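Local atomic coordinates of uric acid degradation bifunctional protein PucL (Bacillus subtilis, PDB entry 6A4M), a protein that catalyses the oxidation of uric acid and, as a bifunctional enzyme of urate degradation, probably also a later decarboxylation step. Residues A[137-145]-A[157-165]; A[1-9]-A[38-46]. All coordinates share one frame; numbering follows the deposited sequence.

Interaction 1: residues A[137-145]-A[157-165]; sequences NERSRSVLK and EQYSEIMDL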
loop_
_atom_site.group_PDB
_atom_site.type_symbol
_atom_site.label_atom_id
_atom_site.label_comp_id
_atom_site.label_asym_id
_atom_site.label_seq_id
_atom_site.Cartn_x
_atom_site.Cartn_y
_atom_site.Cartn_z
ATOM N N ASN A 137 -2.490 6.865 9.488
ATOM C CA ASN A 137 -3.145 5.542 9.466
ATOM C C ASN A 137 -2.466 4.647 8.409
ATOM O O ASN A 137 -1.289 4.841 8.118
ATOM C CB ASN A 137 -4.664 5.698 9.239
ATOM C CG ASN A 137 -5.355 6.420 10.382
ATOM O OD1 ASN A 137 -4.975 6.269 11.543
ATOM N ND2 ASN A 137 -6.388 7.198 10.061
ATOM N N GLU A 138 -3.166 3.655 7.857
ATOM C CA GLU A 138 -2.576 2.780 6.834
ATOM C C GLU A 138 -1.982 3.555 5.654
ATOM O O GLU A 138 -2.424 4.659 5.331
ATOM C CB GLU A 138 -3.576 1.714 6.338
ATOM C CG GLU A 138 -4.751 2.213 5.497
ATOM C CD GLU A 138 -5.973 2.616 6.299
ATOM O OE1 GLU A 138 -5.846 2.931 7.498
ATOM O OE2 GLU A 138 -7.073 2.624 5.714
ATOM N N ARG A 139 -0.977 2.958 5.025
ATOM C CA ARG A 139 -0.201 3.616 3.971
ATOM C C ARG A 139 0.338 2.579 3.002
ATOM O O ARG A 139 0.759 1.497 3.417
ATOM C CB ARG A 139 0.959 4.412 4.579
ATOM C CG ARG A 139 1.851 3.597 5.509
ATOM C CD ARG A 139 2.669 4.462 6.452
ATOM N NE ARG A 139 3.166 3.673 7.581
ATOM C CZ ARG A 139 2.500 3.423 8.714
ATOM N NH1 ARG A 139 1.270 3.900 8.930
ATOM N NH2 ARG A 139 3.081 2.678 9.655
ATOM N N SER A 140 0.324 2.906 1.713
ATOM C CA SER A 140 0.853 1.997 0.707
ATOM C C SER A 140 2.379 2.039 0.710
ATOM O O SER A 140 2.985 3.038 1.112
ATOM C CB SER A 140 0.297 2.304 -0.689
ATOM O OG SER A 140 0.716 3.569 -1.158
ATOM N N ARG A 141 2.985 0.929 0.299
ATOM C CA ARG A 141 4.427 0.847 0.096
ATOM C C ARG A 141 4.687 -0.009 -1.133
ATOM O O ARG A 141 3.964 -0.979 -1.373
ATOM C CB ARG A 141 5.128 0.242 1.319
ATOM C CG ARG A 141 6.650 0.334 1.276
ATOM C CD ARG A 141 7.301 -0.253 2.522
ATOM N NE ARG A 141 7.386 -1.715 2.445
ATOM C CZ ARG A 141 8.496 -2.456 2.559
ATOM N NH1 ARG A 141 9.690 -1.920 2.801
ATOM N NH2 ARG A 141 8.407 -3.778 2.441
ATOM N N SER A 142 5.711 0.357 -1.902
ATOM C CA SER A 142 6.126 -0.408 -3.079
ATOM C C SER A 142 7.619 -0.705 -3.021
ATOM O O SER A 142 8.418 0.159 -2.656
ATOM C CB SER A 142 5.791 0.356 -4.359
ATOM O OG SER A 142 4.390 0.520 -4.488
ATOM N N VAL A 143 7.977 -1.938 -3.371
ATOM C CA VAL A 143 9.365 -2.366 -3.487
ATOM C C VAL A 143 9.623 -2.788 -4.932
ATOM O O VAL A 143 8.777 -3.426 -5.562
ATOM C CB VAL A 143 9.675 -3.541 -2.531
ATOM C CG1 VAL A 143 11.141 -3.959 -2.630
ATOM C CG2 VAL A 143 9.313 -3.156 -1.103
ATOM N N LEU A 144 10.788 -2.417 -5.451
ATOM C CA LEU A 144 11.210 -2.816 -6.787
ATOM C C LEU A 144 12.686 -3.162 -6.766
ATOM O O LEU A 144 13.501 -2.359 -6.309
ATOM C CB LEU A 144 10.969 -1.682 -7.782
ATOM C CG LEU A 144 11.329 -1.954 -9.248
ATOM C CD1 LEU A 144 10.367 -2.954 -9.867
ATOM C CD2 LEU A 144 11.319 -0.662 -10.037
ATOM N N LYS A 145 13.018 -4.350 -7.270
ATOM C CA LYS A 145 14.402 -4.787 -7.403
ATOM C C LYS A 145 14.692 -5.076 -8.876
ATOM O O LYS A 145 13.976 -5.861 -9.502
ATOM C CB LYS A 145 14.664 -6.025 -6.540
ATOM C CG LYS A 145 16.093 -6.088 -6.036
ATOM C CD LYS A 145 16.566 -7.483 -5.659
ATOM C CE LYS A 145 18.077 -7.489 -5.440
ATOM N NZ LYS A 145 18.535 -8.611 -4.576
ATOM N N GLU A 157 12.453 -8.587 -8.382
ATOM C CA GLU A 157 11.336 -8.565 -7.443
ATOM C C GLU A 157 10.508 -7.301 -7.645
ATOM O O GLU A 157 11.046 -6.235 -7.957
ATOM C CB GLU A 157 11.847 -8.629 -6.001
ATOM C CG GLU A 157 10.746 -8.793 -4.958
ATOM C CD GLU A 157 11.276 -8.991 -3.547
ATOM O OE1 GLU A 157 12.379 -8.484 -3.234
ATOM O OE2 GLU A 157 10.576 -9.650 -2.744
ATOM N N GLN A 158 9.196 -7.437 -7.469
ATOM C CA GLN A 158 8.286 -6.299 -7.481
ATOM C C GLN A 158 6.999 -6.645 -6.744
ATOM O O GLN A 158 6.334 -7.623 -7.082
ATOM C CB GLN A 158 7.943 -5.879 -8.912
ATOM C CG GLN A 158 7.128 -4.589 -8.982
ATOM C CD GLN A 158 6.232 -4.498 -10.199
ATOM O OE1 GLN A 158 6.338 -3.557 -10.981
ATOM N NE2 GLN A 158 5.347 -5.476 -10.369
ATOM N N TYR A 159 6.656 -5.839 -5.746
ATOM C CA TYR A 159 5.346 -5.923 -5.106
ATOM C C TYR A 159 4.926 -4.576 -4.553
ATOM O O TYR A 159 5.763 -3.715 -4.283
ATOM C CB TYR A 159 5.332 -6.983 -4.000
ATOM C CG TYR A 159 6.271 -6.731 -2.842
ATOM C CD1 TYR A 159 5.846 -6.027 -1.709
ATOM C CD2 TYR A 159 7.576 -7.219 -2.857
ATOM C CE1 TYR A 159 6.703 -5.804 -0.638
ATOM C CE2 TYR A 159 8.439 -7.003 -1.791
ATOM C CZ TYR A 159 8.001 -6.297 -0.683
ATOM O OH TYR A 159 8.857 -6.081 0.372
ATOM N N SER A 160 3.615 -4.407 -4.418
ATOM C CA SER A 160 3.027 -3.271 -3.733
ATOM C C SER A 160 2.273 -3.792 -2.527
ATOM O O SER A 160 1.884 -4.957 -2.477
ATOM C CB SER A 160 2.103 -2.496 -4.659
ATOM O OG SER A 160 2.861 -1.835 -5.652
ATOM N N GLU A 161 2.066 -2.912 -1.561
ATOM C CA GLU A 161 1.658 -3.319 -0.231
ATOM C C GLU A 161 0.813 -2.243 0.422
ATOM O O GLU A 161 1.046 -1.060 0.188
ATOM C CB GLU A 161 2.923 -3.555 0.594
ATOM C CG GLU A 161 2.717 -4.220 1.942
ATOM C CD GLU A 161 4.028 -4.631 2.593
ATOM O OE1 GLU A 161 5.091 -4.067 2.240
ATOM O OE2 GLU A 161 3.990 -5.522 3.471
ATOM N N ILE A 162 -0.173 -2.647 1.219
ATOM C CA ILE A 162 -0.783 -1.723 2.190
ATOM C C ILE A 162 -0.375 -2.159 3.591
ATOM O O ILE A 162 -0.525 -3.326 3.951
ATOM C CB ILE A 162 -2.318 -1.564 2.054
ATOM C CG1 ILE A 162 -2.799 -0.459 3.000
ATOM C CG2 ILE A 162 -3.080 -2.858 2.324
ATOM C CD1 ILE A 162 -4.163 0.080 2.667
ATOM N N MET A 163 0.154 -1.210 4.360
ATOM C CA MET A 163 0.738 -1.482 5.667
ATOM C C MET A 163 -0.091 -0.889 6.786
ATOM O O MET A 163 -0.802 0.089 6.588
ATOM C CB MET A 163 2.118 -0.846 5.766
ATOM C CG MET A 163 3.073 -1.177 4.639
ATOM S SD MET A 163 4.764 -0.799 5.131
ATOM C CE MET A 163 4.643 0.906 5.673
ATOM N N ASP A 164 0.052 -1.480 7.969
ATOM C CA ASP A 164 -0.461 -0.920 9.221
ATOM C C ASP A 164 -1.971 -0.616 9.171
ATOM O O ASP A 164 -2.427 0.461 9.576
ATOM C CB ASP A 164 0.378 0.312 9.622
ATOM C CG ASP A 164 0.368 0.585 11.135
ATOM O OD1 ASP A 164 0.553 1.763 11.518
ATOM O OD2 ASP A 164 0.190 -0.358 11.945
ATOM N N LEU A 165 -2.726 -1.594 8.669
ATOM C CA LEU A 165 -4.185 -1.528 8.609
ATOM C C LEU A 165 -4.740 -2.155 9.887
ATOM O O LEU A 165 -4.696 -3.375 10.054
ATOM C CB LEU A 165 -4.698 -2.266 7.369
ATOM C CG LEU A 165 -6.196 -2.258 7.075
ATOM C CD1 LEU A 165 -6.750 -0.843 7.007
ATOM C CD2 LEU A 165 -6.454 -3.000 5.771
#
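Arg141 and Glu161 face each other at the middle of a beta hairpin, strands 139-148 and 153-169, in the curled antiparallel sheet of a T-fold protein, the superfamily of the uricases. The segments run at 153° to one another. Their backbone polar groups are paired at Arg139-Met163, Arg141-Glu161, Val143-Tyr159 and Lys145-Glu157, from a firm Lys145 N to Glu157 O bond of 2.8 Å to a weak return from Glu157 N to Lys145 O; the return from Glu161 N to Arg141 O is bent and weak as well. The intervening Ser140, Ser142 and Leu144 bond instead with the backbone of strand 104-121.

On the Arg141 face, charge is matched across the hairpin. Both chains leave with CG opposite the backbone N, lying side by side, and the bend of Arg141 at chi3 (81°) brings NE to Glu161 OE1 at 3.3 Å, in the guanidinium plane and nearly on the C-O axis of OE1. NH2 adds a weak bond to the same oxygen. Tyr159 OH is also near NH2, but the angle is too poor for a bond.

Arg139 NH2 forms a salt bridge with Asp164 OD1 at 3.3 Å, meeting it from above the carboxylate plane. Its NH1 is shared weakly between that oxygen and Asn137 O, while Asp164 OD2 is taken by Gln166. On the other face, Ser142 OG and Ser160 OG stand 3.0 Å apart, while Ser160 OG has a hydrogen-bond partner in Glu85; Glu138 OE2 forms a salt bridge with Arg225. Back on the Arg141 side, Val143 CB makes a CH-pi contact over one face of the Tyr159 ring, 4.0 Å from its centroid.

Interaction 2: residues A[1-9]-A[38-46]; sequences MSYGKGNVF and GVDVTCEIG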
loop_
_atom_site.group_PDB
_atom_site.type_symbol
_atom_site.label_atom_id
_atom_site.label_comp_id
_atom_site.label_asym_id
_atom_site.label_seq_id
_atom_site.Cartn_x
_atom_site.Cartn_y
_atom_site.Cartn_z
ATOM N N MET A 1 27.373 -7.161 -0.613
ATOM C CA MET A 1 27.920 -5.773 -0.491
ATOM C C MET A 1 27.033 -4.748 -1.204
ATOM O O MET A 1 26.704 -4.922 -2.380
ATOM C CB MET A 1 29.339 -5.700 -1.062
ATOM C CG MET A 1 30.082 -4.414 -0.726
ATOM S SD MET A 1 31.565 -4.185 -1.726
ATOM C CE MET A 1 32.277 -2.740 -0.930
ATOM N N SER A 2 26.666 -3.682 -0.493
ATOM C CA SER A 2 25.816 -2.625 -1.052
ATOM C C SER A 2 25.906 -1.321 -0.260
ATOM O O SER A 2 26.487 -1.271 0.825
ATOM C CB SER A 2 24.354 -3.091 -1.115
ATOM O OG SER A 2 23.831 -3.346 0.178
ATOM N N TYR A 3 25.328 -0.268 -0.827
ATOM C CA TYR A 3 25.262 1.038 -0.173
ATOM C C TYR A 3 24.166 1.900 -0.795
ATOM O O TYR A 3 23.604 1.555 -1.835
ATOM C CB TYR A 3 26.614 1.759 -0.256
ATOM C CG TYR A 3 27.015 2.149 -1.660
ATOM C CD1 TYR A 3 27.451 1.186 -2.573
ATOM C CD2 TYR A 3 26.953 3.478 -2.083
ATOM C CE1 TYR A 3 27.815 1.535 -3.865
ATOM C CE2 TYR A 3 27.320 3.838 -3.373
ATOM C CZ TYR A 3 27.752 2.862 -4.258
ATOM O OH TYR A 3 28.109 3.208 -5.539
ATOM N N GLY A 4 23.864 3.020 -0.148
ATOM C CA GLY A 4 22.881 3.946 -0.684
ATOM C C GLY A 4 22.369 4.970 0.299
ATOM O O GLY A 4 23.066 5.319 1.246
ATOM N N LYS A 5 21.150 5.451 0.053
ATOM C CA LYS A 5 20.544 6.528 0.833
ATOM C C LYS A 5 19.185 6.100 1.367
ATOM O O LYS A 5 18.391 5.507 0.632
ATOM C CB LYS A 5 20.375 7.778 -0.035
ATOM C CG LYS A 5 20.383 9.083 0.749
ATOM C CD LYS A 5 21.802 9.470 1.120
ATOM C CE LYS A 5 21.909 10.847 1.735
ATOM N NZ LYS A 5 23.344 11.165 1.986
ATOM N N GLY A 6 18.928 6.402 2.642
ATOM C CA GLY A 6 17.626 6.169 3.280
ATOM C C GLY A 6 17.012 7.470 3.760
ATOM O O GLY A 6 17.692 8.492 3.815
ATOM N N ASN A 7 15.727 7.418 4.122
ATOM C CA ASN A 7 14.942 8.591 4.545
ATOM C C ASN A 7 14.988 9.741 3.531
ATOM O O ASN A 7 15.102 10.909 3.903
ATOM C CB ASN A 7 15.368 9.070 5.955
ATOM C CG ASN A 7 14.712 8.280 7.081
ATOM O OD1 ASN A 7 13.842 7.440 6.856
ATOM N ND2 ASN A 7 15.131 8.557 8.306
ATOM N N VAL A 8 14.892 9.400 2.248
ATOM C CA VAL A 8 14.834 10.406 1.196
ATOM C C VAL A 8 13.370 10.790 1.000
ATOM O O VAL A 8 12.649 10.164 0.222
ATOM C CB VAL A 8 15.477 9.910 -0.113
ATOM C CG1 VAL A 8 15.422 10.996 -1.186
ATOM C CG2 VAL A 8 16.915 9.477 0.143
ATOM N N PHE A 9 12.942 11.810 1.740
ATOM C CA PHE A 9 11.593 12.365 1.612
ATOM C C PHE A 9 11.507 13.190 0.340
ATOM O O PHE A 9 12.410 13.981 0.044
ATOM C CB PHE A 9 11.241 13.272 2.799
ATOM C CG PHE A 9 10.903 12.530 4.064
ATOM C CD1 PHE A 9 11.906 11.981 4.860
ATOM C CD2 PHE A 9 9.578 12.405 4.480
ATOM C CE1 PHE A 9 11.595 11.310 6.037
ATOM C CE2 PHE A 9 9.263 11.738 5.658
ATOM C CZ PHE A 9 10.274 11.192 6.438
ATOM N N GLY A 38 3.318 12.480 -1.394
ATOM C CA GLY A 38 4.527 12.361 -0.596
ATOM C C GLY A 38 5.018 10.933 -0.660
ATOM O O GLY A 38 4.216 9.999 -0.614
ATOM N N VAL A 39 6.333 10.766 -0.771
ATOM C CA VAL A 39 6.945 9.448 -0.782
ATOM C C VAL A 39 8.262 9.467 -0.010
ATOM O O VAL A 39 8.976 10.474 0.014
ATOM C CB VAL A 39 7.153 8.918 -2.221
ATOM C CG1 VAL A 39 8.219 9.717 -2.968
ATOM C CG2 VAL A 39 7.499 7.432 -2.209
ATOM N N ASP A 40 8.565 8.333 0.614
ATOM C CA ASP A 40 9.766 8.152 1.401
ATOM C C ASP A 40 10.607 7.070 0.734
ATOM O O ASP A 40 10.297 5.878 0.837
ATOM C CB ASP A 40 9.381 7.753 2.817
ATOM C CG ASP A 40 10.445 8.080 3.802
ATOM O OD1 ASP A 40 11.516 7.442 3.765
ATOM O OD2 ASP A 40 10.208 8.997 4.605
ATOM N N VAL A 41 11.658 7.496 0.033
ATOM C CA VAL A 41 12.466 6.585 -0.764
ATOM C C VAL A 41 13.649 6.065 0.043
ATOM O O VAL A 41 14.331 6.832 0.728
ATOM C CB VAL A 41 12.968 7.243 -2.067
ATOM C CG1 VAL A 41 13.810 6.258 -2.881
ATOM C CG2 VAL A 41 11.787 7.751 -2.886
ATOM N N THR A 42 13.851 4.750 -0.033
ATOM C CA THR A 42 15.090 4.099 0.368
ATOM C C THR A 42 15.728 3.559 -0.918
ATOM O O THR A 42 15.046 2.916 -1.725
ATOM C CB THR A 42 14.826 2.939 1.349
ATOM O OG1 THR A 42 14.023 3.406 2.440
ATOM C CG2 THR A 42 16.136 2.366 1.889
ATOM N N CYS A 43 17.018 3.835 -1.109
ATOM C CA CYS A 43 17.743 3.410 -2.307
ATOM C C CYS A 43 18.998 2.628 -1.922
ATOM O O CYS A 43 19.789 3.093 -1.108
ATOM C CB CYS A 43 18.122 4.621 -3.152
ATOM S SG CYS A 43 18.878 4.182 -4.734
ATOM N N GLU A 44 19.159 1.443 -2.511
ATOM C CA GLU A 44 20.259 0.531 -2.200
ATOM C C GLU A 44 20.835 -0.007 -3.511
ATOM O O GLU A 44 20.103 -0.606 -4.299
ATOM C CB GLU A 44 19.746 -0.633 -1.346
ATOM C CG GLU A 44 20.833 -1.540 -0.781
ATOM C CD GLU A 44 20.288 -2.713 0.024
ATOM O OE1 GLU A 44 19.053 -2.896 0.091
ATOM O OE2 GLU A 44 21.109 -3.465 0.593
ATOM N N ILE A 45 22.134 0.198 -3.736
ATOM C CA ILE A 45 22.791 -0.245 -4.974
ATOM C C ILE A 45 23.959 -1.184 -4.674
ATOM O O ILE A 45 24.707 -0.963 -3.721
ATOM C CB ILE A 45 23.223 0.953 -5.859
ATOM C CG1 ILE A 45 24.299 1.817 -5.183
ATOM C CG2 ILE A 45 22.003 1.803 -6.201
ATOM C CD1 ILE A 45 24.826 2.947 -6.045
ATOM N N GLY A 46 24.089 -2.239 -5.481
ATOM C CA GLY A 46 25.142 -3.251 -5.315
ATOM C C GLY A 46 26.373 -2.934 -6.140
ATOM O O GLY A 46 26.280 -2.731 -7.351
#
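Tyr3 and Ile45 form an antiparallel hydrogen-bonded pair near the start of strand 3-13, which ends the sheet within this chain, and Ile45 traces the contact atom by atom. Its CB lies 4.1 Å from Tyr3 O. Chi1 of 65° sets CG1 between the backbone N and the carbonyl carbon. From there CG1 rises over the Tyr3 ring face, 3.9 Å from the centroid, a CH-pi contact. CD1 continues across that ring to its far end, meeting CZ at 3.4 Å and the hydroxyl OH beyond it.

Backbone bonds join Tyr3-Ile45, Lys5-Cys43 and Val8-Val41. The register slips by one residue between the last two, a beta bulge in which Asn7 adopts a left-handed backbone conformation. Past it, the Asp40 carboxylate lies beside the Asn7 amide and over one face of the Phe9 ring, though the modelled approach of its OD2 to that ring is too close to trust. At Asp40, an alanine would remove the carboxylate and would probably leave the Asn7 bulge without the group that lies alongside it.

Ser2 OG donates to Glu44 OE2 at 2.8 Å, on the anti lone pair. Tyr3, Val41, Cys43 and Ile45 instead turn to helices 64-78 and 84-98. Mostly apolar packing, with one polar tie from Lys5 NZ to Thr65, thus joins the pair to the helices. Ser2, Glu44 and Asp40 lie on the other side together with Phe9, and main-chain bonds fix the pairing.

From the N terminus, interaction 2 comes first: residues 1-9 meet 38-46 and close a loop of 28 intervening residues. The chain then passes through helices 64-78 and 84-98 before entering strand 104-121. Only afterwards does interaction 1 open, as a tight hairpin with 11 residues between 137-145 and 157-165. The two contacts therefore lie in series, neither nested nor crossed. They belong to one antiparallel sheet, where strand 104-121 pairs with 36-45 and also with 139-148, bridging them. Their centres are about 15 Å apart and their nearest atoms about 7 Å apart, without touching. Beyond interaction 1, strand 153-169 carries the sheet on to strand 194-204.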